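Local coordinates for HD-GYP domain-containing protein (Bdellovibrio bacteriovorus, PDB 3TM8), which binds two iron ions in an HD-GYP domain and is probably related in function to cyclic-di-GMP phosphodiesterases, at residues A[170-182]-A[280-293]. Numbering follows the deposited sequence.
Sequences HGVTVSTLSIALA and LVSSANAMDRLITF. With FE (Fe (III) ion), chain D; PO4 (phosphate ion), chain C; DMS (dimethyl sulfoxide), chain F.
L280 meets L181 tip to tip at the apolar end of two helices whose axes approach to 8.7 Å at 127°, a buried crossing that turns into a metal site farther along. Its CD1 lies on A182 and its CD2 against S178, and V281 CG1 touches V174 CG1. The methyl of A284 packs on L177 CB and lies 3.5 Å from S178 OG, a hydroxyl bonded back to V174 O; V174 is a knob among V281, A284, N285 and D288, its CA 5.6 Å from N285 CA. With N285 the chemistry changes: its OD1 and H170 NE2 each bind the iron at 2.1 Å, amide and imidazole planes 69° apart, while H203 and D204 supply further ligands. N285 ND2 donates a nearly straight bond to O3 of a phosphate, probably from the crystallisation liquor, whose O2 also binds the iron. H170 CG stands anti to the backbone N (chi1 162°), carrying the ring across to D288, whose OD2 accepts from ND1 at 2.7 Å through its anti lone pair; T292 OG1 donates to OD1 from out of the carboxylate plane. R289 grips PO4 O1 through NE and NH2. Iron and carboxylate set the imidazole's rotation, F293's edge covers one face, and second-shell D288 probably makes it a more electron-rich ligand.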
loop_
_atom_site.group_PDB
_atom_site.type_symbol
_atom_site.label_atom_id
_atom_site.label_comp_id
_atom_site.label_asym_id
_atom_site.label_seq_id
_atom_site.Cartn_x
_atom_site.Cartn_y
_atom_site.Cartn_z
ATOM N N HIS A 170 -2.560 -2.835 0.220
ATOM C CA HIS A 170 -1.610 -3.794 0.780
ATOM C C HIS A 170 -0.174 -3.243 0.722
ATOM O O HIS A 170 0.601 -3.402 1.668
ATOM C CB HIS A 170 -1.793 -5.124 0.033
ATOM C CG HIS A 170 -0.663 -6.102 0.160
ATOM N ND1 HIS A 170 -0.371 -6.788 1.323
ATOM C CD2 HIS A 170 0.204 -6.565 -0.773
ATOM C CE1 HIS A 170 0.634 -7.618 1.099
ATOM N NE2 HIS A 170 1.004 -7.502 -0.162
ATOM N N GLY A 171 0.173 -2.539 -0.356
ATOM C CA GLY A 171 1.475 -1.897 -0.434
ATOM C C GLY A 171 1.655 -0.858 0.664
ATOM O O GLY A 171 2.720 -0.772 1.290
ATOM N N VAL A 172 0.628 -0.055 0.917
ATOM C CA VAL A 172 0.746 0.919 2.000
ATOM C C VAL A 172 0.943 0.212 3.350
ATOM O O VAL A 172 1.799 0.592 4.152
ATOM C CB VAL A 172 -0.459 1.886 2.063
ATOM C CG1 VAL A 172 -0.246 2.902 3.177
ATOM C CG2 VAL A 172 -0.663 2.597 0.714
ATOM N N THR A 173 0.180 -0.850 3.579
ATOM C CA THR A 173 0.296 -1.583 4.829
ATOM C C THR A 173 1.688 -2.180 4.995
ATOM O O THR A 173 2.301 -2.053 6.054
ATOM C CB THR A 173 -0.769 -2.680 4.925
ATOM O OG1 THR A 173 -2.043 -2.043 5.013
ATOM C CG2 THR A 173 -0.553 -3.522 6.172
ATOM N N VAL A 174 2.182 -2.817 3.942
ATOM C CA VAL A 174 3.508 -3.412 3.990
ATOM C C VAL A 174 4.569 -2.321 4.200
ATOM O O VAL A 174 5.521 -2.521 4.950
ATOM C CB VAL A 174 3.765 -4.294 2.747
ATOM C CG1 VAL A 174 5.220 -4.743 2.665
ATOM C CG2 VAL A 174 2.853 -5.504 2.774
ATOM N N SER A 175 4.391 -1.149 3.594
ATOM C CA SER A 175 5.353 -0.069 3.800
ATOM C C SER A 175 5.347 0.433 5.242
ATOM O O SER A 175 6.393 0.794 5.792
ATOM C CB SER A 175 5.093 1.079 2.820
ATOM O OG SER A 175 4.081 1.959 3.284
ATOM N N THR A 176 4.172 0.440 5.859
ATOM C CA THR A 176 4.012 0.891 7.236
ATOM C C THR A 176 4.742 -0.060 8.193
ATOM O O THR A 176 5.506 0.375 9.068
ATOM C CB THR A 176 2.517 0.985 7.606
ATOM O OG1 THR A 176 1.826 1.777 6.627
ATOM C CG2 THR A 176 2.327 1.622 8.974
ATOM N N LEU A 177 4.508 -1.361 8.019
ATOM C CA LEU A 177 5.191 -2.366 8.815
ATOM C C LEU A 177 6.687 -2.317 8.548
ATOM O O LEU A 177 7.488 -2.498 9.459
ATOM C CB LEU A 177 4.653 -3.756 8.499
ATOM C CG LEU A 177 3.189 -4.040 8.834
ATOM C CD1 LEU A 177 2.771 -5.386 8.258
ATOM C CD2 LEU A 177 2.952 -4.003 10.348
ATOM N N SER A 178 7.071 -2.053 7.303
ATOM C CA SER A 178 8.492 -1.974 6.970
ATOM C C SER A 178 9.201 -0.799 7.653
ATOM O O SER A 178 10.337 -0.938 8.118
ATOM C CB SER A 178 8.699 -1.912 5.453
ATOM O OG SER A 178 8.286 -3.115 4.819
ATOM N N ILE A 179 8.544 0.355 7.703
ATOM C CA ILE A 179 9.121 1.509 8.400
ATOM C C ILE A 179 9.334 1.175 9.874
ATOM O O ILE A 179 10.406 1.425 10.443
ATOM C CB ILE A 179 8.209 2.759 8.293
ATOM C CG1 ILE A 179 8.204 3.298 6.860
ATOM C CG2 ILE A 179 8.665 3.843 9.285
ATOM C CD1 ILE A 179 7.023 4.211 6.547
ATOM N N ALA A 180 8.317 0.588 10.494
ATOM C CA ALA A 180 8.412 0.228 11.903
ATOM C C ALA A 180 9.493 -0.827 12.136
ATOM O O ALA A 180 10.239 -0.746 13.112
ATOM C CB ALA A 180 7.066 -0.253 12.434
ATOM N N LEU A 181 9.588 -1.808 11.243
ATOM C CA LEU A 181 10.604 -2.852 11.362
ATOM C C LEU A 181 12.008 -2.258 11.224
ATOM O O LEU A 181 12.926 -2.595 11.981
ATOM C CB LEU A 181 10.361 -3.956 10.329
ATOM C CG LEU A 181 11.385 -5.091 10.273
ATOM C CD1 LEU A 181 11.541 -5.754 11.633
ATOM C CD2 LEU A 181 10.931 -6.100 9.243
ATOM N N ALA A 182 12.173 -1.359 10.261
ATOM C CA ALA A 182 13.454 -0.694 10.057
ATOM C C ALA A 182 13.895 0.037 11.322
ATOM O O ALA A 182 15.065 -0.037 11.717
ATOM C CB ALA A 182 13.359 0.273 8.880
ATOM N N LEU A 280 13.723 -7.356 4.463
ATOM C CA LEU A 280 12.814 -6.696 5.379
ATOM C C LEU A 280 11.389 -6.665 4.802
ATOM O O LEU A 280 10.427 -7.038 5.479
ATOM C CB LEU A 280 13.342 -5.284 5.667
ATOM C CG LEU A 280 12.798 -4.524 6.872
ATOM C CD1 LEU A 280 13.725 -3.386 7.271
ATOM C CD2 LEU A 280 11.422 -3.993 6.556
ATOM N N VAL A 281 11.261 -6.233 3.552
ATOM C CA VAL A 281 9.948 -6.188 2.915
ATOM C C VAL A 281 9.343 -7.588 2.798
ATOM O O VAL A 281 8.134 -7.762 2.963
ATOM C CB VAL A 281 9.999 -5.504 1.536
ATOM C CG1 VAL A 281 8.634 -5.564 0.862
ATOM C CG2 VAL A 281 10.437 -4.056 1.684
ATOM N N SER A 282 10.177 -8.582 2.510
ATOM C CA SER A 282 9.695 -9.958 2.439
ATOM C C SER A 282 9.034 -10.390 3.753
ATOM O O SER A 282 7.960 -10.996 3.744
ATOM C CB SER A 282 10.814 -10.920 2.055
ATOM O OG SER A 282 10.327 -12.249 2.058
ATOM N N SER A 283 9.675 -10.081 4.876
ATOM C CA SER A 283 9.115 -10.403 6.184
ATOM C C SER A 283 7.806 -9.659 6.457
ATOM O O SER A 283 6.822 -10.256 6.896
ATOM C CB SER A 283 10.127 -10.103 7.297
ATOM O OG SER A 283 11.333 -10.828 7.107
ATOM N N ALA A 284 7.803 -8.353 6.204
ATOM C CA ALA A 284 6.616 -7.538 6.422
ATOM C C ALA A 284 5.465 -7.995 5.531
ATOM O O ALA A 284 4.318 -8.082 5.979
ATOM C CB ALA A 284 6.927 -6.075 6.167
ATOM N N ASN A 285 5.775 -8.299 4.274
ATOM C CA ASN A 285 4.765 -8.804 3.372
ATOM C C ASN A 285 4.175 -10.120 3.841
ATOM O O ASN A 285 2.964 -10.315 3.779
ATOM C CB ASN A 285 5.335 -9.008 1.983
ATOM C CG ASN A 285 4.316 -9.555 1.056
ATOM O OD1 ASN A 285 3.374 -8.854 0.712
ATOM N ND2 ASN A 285 4.448 -10.822 0.682
ATOM N N ALA A 286 5.029 -11.040 4.281
ATOM C CA ALA A 286 4.557 -12.360 4.663
ATOM C C ALA A 286 3.536 -12.223 5.785
ATOM O O ALA A 286 2.532 -12.941 5.820
ATOM C CB ALA A 286 5.723 -13.232 5.089
ATOM N N MET A 287 3.788 -11.292 6.702
ATOM C CA MET A 287 2.852 -11.048 7.793
ATOM C C MET A 287 1.510 -10.483 7.291
ATOM O O MET A 287 0.456 -10.973 7.682
ATOM C CB MET A 287 3.492 -10.183 8.890
ATOM C CG MET A 287 4.643 -10.893 9.618
ATOM S SD MET A 287 4.135 -12.190 10.772
ATOM C CE MET A 287 3.734 -11.191 12.203
ATOM N N ASP A 288 1.531 -9.476 6.418
ATOM C CA ASP A 288 0.261 -8.934 5.942
ATOM C C ASP A 288 -0.469 -9.905 5.028
ATOM O O ASP A 288 -1.700 -9.915 5.008
ATOM C CB ASP A 288 0.385 -7.576 5.253
ATOM C CG ASP A 288 -0.977 -6.936 5.017
ATOM O OD1 ASP A 288 -1.766 -6.882 5.980
ATOM O OD2 ASP A 288 -1.279 -6.513 3.880
ATOM N N ARG A 289 0.258 -10.721 4.264
ATOM C CA ARG A 289 -0.438 -11.727 3.462
ATOM C C ARG A 289 -1.253 -12.631 4.388
ATOM O O ARG A 289 -2.416 -12.904 4.116
ATOM C CB ARG A 289 0.488 -12.549 2.561
ATOM C CG ARG A 289 -0.068 -13.944 2.240
ATOM C CD ARG A 289 0.504 -14.545 0.962
ATOM N NE ARG A 289 -0.163 -14.029 -0.228
ATOM C CZ ARG A 289 -1.373 -14.398 -0.644
ATOM N NH1 ARG A 289 -2.073 -15.301 0.035
ATOM N NH2 ARG A 289 -1.884 -13.849 -1.739
ATOM N N LEU A 290 -0.651 -13.087 5.481
ATOM C CA LEU A 290 -1.378 -13.951 6.408
ATOM C C LEU A 290 -2.610 -13.248 6.952
ATOM O O LEU A 290 -3.705 -13.810 6.974
ATOM C CB LEU A 290 -0.491 -14.421 7.572
ATOM C CG LEU A 290 0.622 -15.389 7.179
ATOM C CD1 LEU A 290 1.363 -15.881 8.425
ATOM C CD2 LEU A 290 0.073 -16.563 6.377
ATOM N N ILE A 291 -2.428 -12.007 7.386
ATOM C CA ILE A 291 -3.490 -11.292 8.069
ATOM C C ILE A 291 -4.597 -10.831 7.116
ATOM O O ILE A 291 -5.785 -11.030 7.388
ATOM C CB ILE A 291 -2.910 -10.111 8.848
ATOM C CG1 ILE A 291 -2.041 -10.637 9.993
ATOM C CG2 ILE A 291 -4.023 -9.209 9.361
ATOM C CD1 ILE A 291 -1.098 -9.609 10.579
ATOM N N THR A 292 -4.203 -10.254 5.985
ATOM C CA THR A 292 -5.154 -9.662 5.046
ATOM C C THR A 292 -5.678 -10.628 3.980
ATOM O O THR A 292 -6.870 -10.614 3.672
ATOM C CB THR A 292 -4.549 -8.411 4.396
ATOM O OG1 THR A 292 -4.378 -7.411 5.410
ATOM C CG2 THR A 292 -5.458 -7.858 3.295
ATOM N N PHE A 293 -4.811 -11.473 3.427
ATOM C CA PHE A 293 -5.219 -12.365 2.339
ATOM C C PHE A 293 -5.583 -13.775 2.807
ATOM O O PHE A 293 -6.222 -14.507 2.063
ATOM C CB PHE A 293 -4.132 -12.482 1.260
ATOM C CG PHE A 293 -3.821 -11.199 0.538
ATOM C CD1 PHE A 293 -4.829 -10.346 0.106
ATOM C CD2 PHE A 293 -2.502 -10.880 0.246
ATOM C CE1 PHE A 293 -4.519 -9.169 -0.578
ATOM C CE2 PHE A 293 -2.184 -9.713 -0.438
ATOM C CZ PHE A 293 -3.193 -8.858 -0.851
HETATM FE FE FE D . 2.506 -8.581 -1.222
HETATM P P PO4 C . 1.604 -11.472 -2.145
HETATM O O1 PO4 C . 0.382 -12.330 -2.354
HETATM O O2 PO4 C . 1.308 -10.248 -1.312
HETATM O O3 PO4 C . 2.665 -12.238 -1.321
HETATM O O4 PO4 C . 2.246 -11.158 -3.479
HETATM S S DMS F . -4.880 -3.517 7.047
HETATM O O DMS F . -4.283 -3.306 5.401
HETATM C C1 DMS F . -4.000 -4.919 7.787
HETATM C C2 DMS F . -4.166 -2.194 8.042
HETATM O O HOH W 1 4.065 -9.572 -1.914
#